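Local coordinates for protein K5 lyase (Enterobacteria phage k1-5, PDB 2X3H) that cleaves the glycosaminoglycan-like capsule of its host bacterium as a phage tail-spike lyase, probably by beta-elimination, at residues 285-291 / 308-314; 333-338 / 349-353. All coordinates share one frame; numbering follows the deposited sequence.

Contact 1: residues 285-291 / 308-314; sequences ANNPKYA and VDYSTSD
Asn287 and Asp309 lie side by side where neighbouring parallel strands of the beta-helix, 279-286 and 302-309, run out into loops. The bond from Asp309 N to Ala285 O (3.1 Å) still belongs to the strand ladder; beyond it Asn287 N gives Asp309 O only a weak one. Asn287 takes a positive phi of 57°, which asparagine tolerates better than most residues, and its ND2 meets Asp309 OD2 (3.2 Å) from above the carboxylate, the two planes being 79° apart. The other hydrogen of ND2 goes to Asn286 OD1 (2.9 Å), which helps hold the amide in place. Pro288, rigid and apolar, sets CD over one face of the Tyr310 ring, near its rim, and CG 3.7 Å from Tyr310 CZ. From the last residue of the type I turn 310-313, Ser313 OG, extended away from its own N (chi1 175°), donates to Pro288 O (2.8 Å). Farther out, Lys289 NZ and Asp314 OD1 form a salt bridge (3.3 Å) whose hydrogen bond is weak. Tyr310 OH bonds to His319 O, while Tyr250 OH of the second subunit bonds to Asp309 OD2. That same oxygen receives Ser311 OG at 2.7 Å on its syn lone pair.

Contact 2: residues 333-338 / 349-353; sequences VLMSGC and TATIA
Inside the beta-helix, the end of strand 329-336 faces the corner where segment 349-353 bends from one face of the coil into the next. No hydrogen bond crosses between the two; the contact is apolar side-chain packing, and every residue that touches is buried. Ile352, at the corner itself, reaches across to two residues. With CG1 anti to the backbone N (chi1 -166°) and the chain continuing extended, its CD1 arrives 3.6 Å from Met335 CB and touches the backbone at Val333 O. Lower on the same branch, Ile352 CG1 packs 3.8 Å from Val333 CG1. A long, branched hydrocarbon suits this place, since one side chain spans two inward-facing residues of the opposing strand.

Met335 answers in the opposite direction, the two side chains sliding past each other. Its unbranched chain is extended from the first torsion on (chi1 178°), which carries SD to 4.0 Å from Ile352 CA and leaves CE 4.2 Å from Ala350 CB. The slender thioether can thus lie along the corner backbone, with its methyl also 4.1 Å from Thr351 O. At the end of the contact Cys338 CB sits 4.0 Å from Ala350 CB; both side chains are small and meet directly, beta carbon to beta carbon.

Val366 of strand 363-369 packs against both Val333 and Ile352, while Val308 lies against Met335 from strand 302-309. Leu334 and Ser336 point away instead and pack on Asn301 and Thr300 of the second subunit, respectively. This alternation, with apolar residues turned into the coil and their neighbours turned out, is typical of the parallel beta-helix seen in phage tail spikes and many polysaccharide lyases.

How the contacts relate
Both contacts are largely buried and meet on adjoining strands, 302-309 and 329-336, with their centres about 9 Å apart. Probable backbone hydrogen bonds join them, Val308 N to Leu334 O (2.8 Å) and Tyr310 N to Ser336 O (3.0 Å). Contact 1 links successive coils along one face and spreads into the loops beyond it, so its chemistry is mostly polar, with exposed residues at the turn. Contact 2 spans the inside of the helix between different faces and is wholly apolar. Each also reaches the second subunit: contact 1 with a hydrogen bond, contact 2 by packing from its outward-turned residues.

Contact 1: residues 285-291 / 308-314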
loop_
_atom_site.group_PDB
_atom_site.type_symbol
_atom_site.label_atom_id
_atom_site.label_comp_id
_atom_site.label_asym_id
_atom_site.label_seq_id
_atom_site.Cartn_x
_atom_site.Cartn_y
_atom_site.Cartn_z
ATOM N N ALA A 285 -4.415 -14.459 4.252
ATOM C CA ALA A 285 -4.016 -15.844 4.446
ATOM C C ALA A 285 -4.469 -16.306 5.819
ATOM O O ALA A 285 -3.788 -16.090 6.823
ATOM C CB ALA A 285 -2.500 -15.994 4.281
ATOM N N ASN A 286 -5.653 -16.910 5.849
ATOM C CA ASN A 286 -6.223 -17.445 7.063
ATOM C C ASN A 286 -5.641 -18.837 7.272
ATOM O O ASN A 286 -6.143 -19.821 6.720
ATOM C CB ASN A 286 -7.753 -17.470 6.922
ATOM C CG ASN A 286 -8.450 -18.214 8.053
ATOM O OD1 ASN A 286 -7.810 -18.683 8.996
ATOM N ND2 ASN A 286 -9.781 -18.330 7.952
ATOM N N ASN A 287 -4.554 -18.909 8.035
ATOM C CA ASN A 287 -3.969 -20.181 8.452
ATOM C C ASN A 287 -3.572 -21.135 7.323
ATOM O O ASN A 287 -4.035 -22.279 7.240
ATOM C CB ASN A 287 -4.854 -20.840 9.516
ATOM C CG ASN A 287 -4.806 -20.075 10.811
ATOM O OD1 ASN A 287 -3.903 -20.293 11.615
ATOM N ND2 ASN A 287 -5.694 -19.089 10.969
ATOM N N PRO A 288 -2.645 -20.678 6.481
ATOM C CA PRO A 288 -2.140 -21.563 5.457
ATOM C C PRO A 288 -1.232 -22.588 6.125
ATOM O O PRO A 288 -0.899 -22.460 7.321
ATOM C CB PRO A 288 -1.330 -20.623 4.560
ATOM C CG PRO A 288 -0.819 -19.562 5.506
ATOM C CD PRO A 288 -1.950 -19.374 6.511
ATOM N N LYS A 289 -0.826 -23.597 5.363
ATOM C CA LYS A 289 -0.008 -24.672 5.913
ATOM C C LYS A 289 1.473 -24.530 5.581
ATOM O O LYS A 289 2.292 -25.286 6.101
ATOM C CB LYS A 289 -0.514 -26.038 5.444
ATOM C CG LYS A 289 -1.723 -26.560 6.210
ATOM C CD LYS A 289 -3.024 -26.039 5.655
ATOM C CE LYS A 289 -4.166 -27.006 5.944
ATOM N NZ LYS A 289 -4.227 -27.423 7.368
ATOM N N TYR A 290 1.823 -23.565 4.726
ATOM C CA TYR A 290 3.237 -23.338 4.401
ATOM C C TYR A 290 3.606 -21.880 4.202
ATOM O O TYR A 290 4.551 -21.396 4.820
ATOM C CB TYR A 290 3.663 -24.156 3.176
ATOM C CG TYR A 290 5.162 -24.124 2.949
ATOM C CD1 TYR A 290 6.006 -25.003 3.619
ATOM C CD2 TYR A 290 5.742 -23.183 2.094
ATOM C CE1 TYR A 290 7.381 -24.967 3.426
ATOM C CE2 TYR A 290 7.109 -23.146 1.887
ATOM C CZ TYR A 290 7.927 -24.041 2.558
ATOM O OH TYR A 290 9.296 -24.023 2.362
ATOM N N ALA A 291 2.872 -21.174 3.339
ATOM C CA ALA A 291 3.180 -19.760 3.090
ATOM C C ALA A 291 1.953 -18.993 2.633
ATOM O O ALA A 291 1.049 -19.566 2.014
ATOM C CB ALA A 291 4.270 -19.640 2.061
ATOM N N VAL A 308 -1.235 -12.455 7.294
ATOM C CA VAL A 308 -1.189 -13.905 7.496
ATOM C C VAL A 308 -1.247 -14.258 8.978
ATOM O O VAL A 308 -0.553 -13.659 9.795
ATOM C CB VAL A 308 0.010 -14.563 6.747
ATOM C CG1 VAL A 308 1.311 -13.934 7.137
ATOM C CG2 VAL A 308 0.045 -16.090 6.950
ATOM N N ASP A 309 -2.135 -15.194 9.321
ATOM C CA ASP A 309 -2.251 -15.706 10.689
ATOM C C ASP A 309 -1.989 -17.201 10.691
ATOM O O ASP A 309 -2.466 -17.902 9.804
ATOM C CB ASP A 309 -3.649 -15.456 11.236
ATOM C CG ASP A 309 -3.861 -16.080 12.614
ATOM O OD1 ASP A 309 -2.943 -15.980 13.450
ATOM O OD2 ASP A 309 -4.948 -16.656 12.859
ATOM N N TYR A 310 -1.233 -17.671 11.679
ATOM C CA TYR A 310 -0.960 -19.107 11.846
ATOM C C TYR A 310 -1.526 -19.686 13.162
ATOM O O TYR A 310 -1.244 -20.840 13.494
ATOM C CB TYR A 310 0.556 -19.363 11.796
ATOM C CG TYR A 310 1.105 -19.424 10.383
ATOM C CD1 TYR A 310 1.010 -20.586 9.636
ATOM C CD2 TYR A 310 1.686 -18.309 9.784
ATOM C CE1 TYR A 310 1.492 -20.651 8.335
ATOM C CE2 TYR A 310 2.178 -18.366 8.495
ATOM C CZ TYR A 310 2.069 -19.541 7.765
ATOM O OH TYR A 310 2.546 -19.636 6.463
ATOM N N SER A 311 -2.302 -18.890 13.894
ATOM C CA SER A 311 -2.743 -19.269 15.256
ATOM C C SER A 311 -3.488 -20.598 15.345
ATOM O O SER A 311 -3.486 -21.230 16.404
ATOM C CB SER A 311 -3.596 -18.167 15.882
ATOM O OG SER A 311 -4.832 -18.048 15.212
ATOM N N THR A 312 -4.128 -21.028 14.259
ATOM C CA THR A 312 -4.854 -22.311 14.294
ATOM C C THR A 312 -4.338 -23.316 13.257
ATOM O O THR A 312 -5.029 -24.292 12.924
ATOM C CB THR A 312 -6.371 -22.129 14.096
ATOM O OG1 THR A 312 -6.637 -21.617 12.788
ATOM C CG2 THR A 312 -6.941 -21.199 15.161
ATOM N N SER A 313 -3.142 -23.059 12.733
ATOM C CA SER A 313 -2.567 -23.870 11.653
ATOM C C SER A 313 -1.697 -25.017 12.145
ATOM O O SER A 313 -0.984 -24.878 13.144
ATOM C CB SER A 313 -1.704 -23.002 10.748
ATOM O OG SER A 313 -1.058 -23.812 9.782
ATOM N N ASP A 314 -1.729 -26.140 11.426
ATOM C CA ASP A 314 -0.838 -27.255 11.731
ATOM C C ASP A 314 0.496 -27.196 10.968
ATOM O O ASP A 314 1.272 -28.154 10.990
ATOM C CB ASP A 314 -1.537 -28.619 11.548
ATOM C CG ASP A 314 -1.987 -28.882 10.114
ATOM O OD1 ASP A 314 -1.618 -28.113 9.197
ATOM O OD2 ASP A 314 -2.717 -29.886 9.894
#

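Contact 2: residues 333-338 / 349-353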
loop_
_atom_site.group_PDB
_atom_site.type_symbol
_atom_site.label_atom_id
_atom_site.label_comp_id
_atom_site.label_asym_id
_atom_site.label_seq_id
_atom_site.Cartn_x
_atom_site.Cartn_y
_atom_site.Cartn_z
ATOM N N VAL A 333 3.968 -7.072 4.870
ATOM C CA VAL A 333 3.623 -8.424 5.306
ATOM C C VAL A 333 3.406 -8.401 6.818
ATOM O O VAL A 333 4.353 -8.219 7.585
ATOM C CB VAL A 333 4.729 -9.440 4.978
ATOM C CG1 VAL A 333 4.284 -10.851 5.337
ATOM C CG2 VAL A 333 5.106 -9.354 3.498
ATOM N N LEU A 334 2.164 -8.575 7.242
ATOM C CA LEU A 334 1.832 -8.618 8.662
ATOM C C LEU A 334 1.570 -10.078 9.015
ATOM O O LEU A 334 0.615 -10.681 8.523
ATOM C CB LEU A 334 0.604 -7.742 8.931
ATOM C CG LEU A 334 -0.015 -7.735 10.340
ATOM C CD1 LEU A 334 0.977 -7.932 11.460
ATOM C CD2 LEU A 334 -0.936 -6.523 10.568
ATOM N N MET A 335 2.440 -10.654 9.837
ATOM C CA MET A 335 2.309 -12.069 10.187
ATOM C C MET A 335 2.195 -12.254 11.702
ATOM O O MET A 335 2.909 -11.618 12.478
ATOM C CB MET A 335 3.496 -12.851 9.616
ATOM C CG MET A 335 3.514 -14.350 9.938
ATOM S SD MET A 335 4.742 -15.128 8.885
ATOM C CE MET A 335 5.302 -16.518 9.872
ATOM N N SER A 336 1.286 -13.127 12.125
ATOM C CA SER A 336 1.137 -13.381 13.547
ATOM C C SER A 336 0.698 -14.817 13.780
ATOM O O SER A 336 0.483 -15.557 12.831
ATOM C CB SER A 336 0.144 -12.397 14.166
ATOM O OG SER A 336 -1.179 -12.661 13.735
ATOM N N GLY A 337 0.588 -15.214 15.047
ATOM C CA GLY A 337 0.100 -16.555 15.361
ATOM C C GLY A 337 1.151 -17.646 15.377
ATOM O O GLY A 337 0.815 -18.836 15.307
ATOM N N CYS A 338 2.423 -17.262 15.480
ATOM C CA CYS A 338 3.518 -18.223 15.599
ATOM C C CYS A 338 4.246 -18.056 16.925
ATOM O O CYS A 338 5.074 -17.131 17.069
ATOM C CB CYS A 338 4.549 -18.025 14.474
ATOM S SG CYS A 338 3.908 -18.161 12.798
ATOM N N THR A 349 8.515 -23.644 13.131
ATOM C CA THR A 349 9.391 -22.517 12.839
ATOM C C THR A 349 8.617 -21.417 12.131
ATOM O O THR A 349 7.569 -21.658 11.528
ATOM C CB THR A 349 10.562 -22.927 11.951
ATOM O OG1 THR A 349 10.062 -23.443 10.713
ATOM C CG2 THR A 349 11.414 -23.973 12.658
ATOM N N ALA A 350 9.154 -20.206 12.225
ATOM C CA ALA A 350 8.575 -19.031 11.585
ATOM C C ALA A 350 9.625 -18.364 10.701
ATOM O O ALA A 350 10.798 -18.264 11.072
ATOM C CB ALA A 350 8.070 -18.036 12.637
ATOM N N THR A 351 9.186 -17.902 9.532
ATOM C CA THR A 351 10.027 -17.123 8.632
ATOM C C THR A 351 9.123 -16.135 7.900
ATOM O O THR A 351 8.329 -16.545 7.060
ATOM C CB THR A 351 10.700 -18.040 7.581
ATOM O OG1 THR A 351 11.485 -19.041 8.241
ATOM C CG2 THR A 351 11.611 -17.231 6.658
ATOM N N ILE A 352 9.203 -14.841 8.211
ATOM C CA ILE A 352 8.280 -13.886 7.576
ATOM C C ILE A 352 8.663 -13.571 6.123
ATOM O O ILE A 352 7.790 -13.293 5.283
ATOM C CB ILE A 352 8.095 -12.594 8.433
ATOM C CG1 ILE A 352 6.900 -11.764 7.949
ATOM C CG2 ILE A 352 9.358 -11.744 8.447
ATOM C CD1 ILE A 352 6.404 -10.774 8.971
ATOM N N ALA A 353 9.963 -13.626 5.835
ATOM C CA ALA A 353 10.447 -13.444 4.464
ATOM C C ALA A 353 11.616 -14.397 4.247
ATOM O O ALA A 353 12.582 -14.386 5.015
ATOM C CB ALA A 353 10.887 -11.991 4.241
#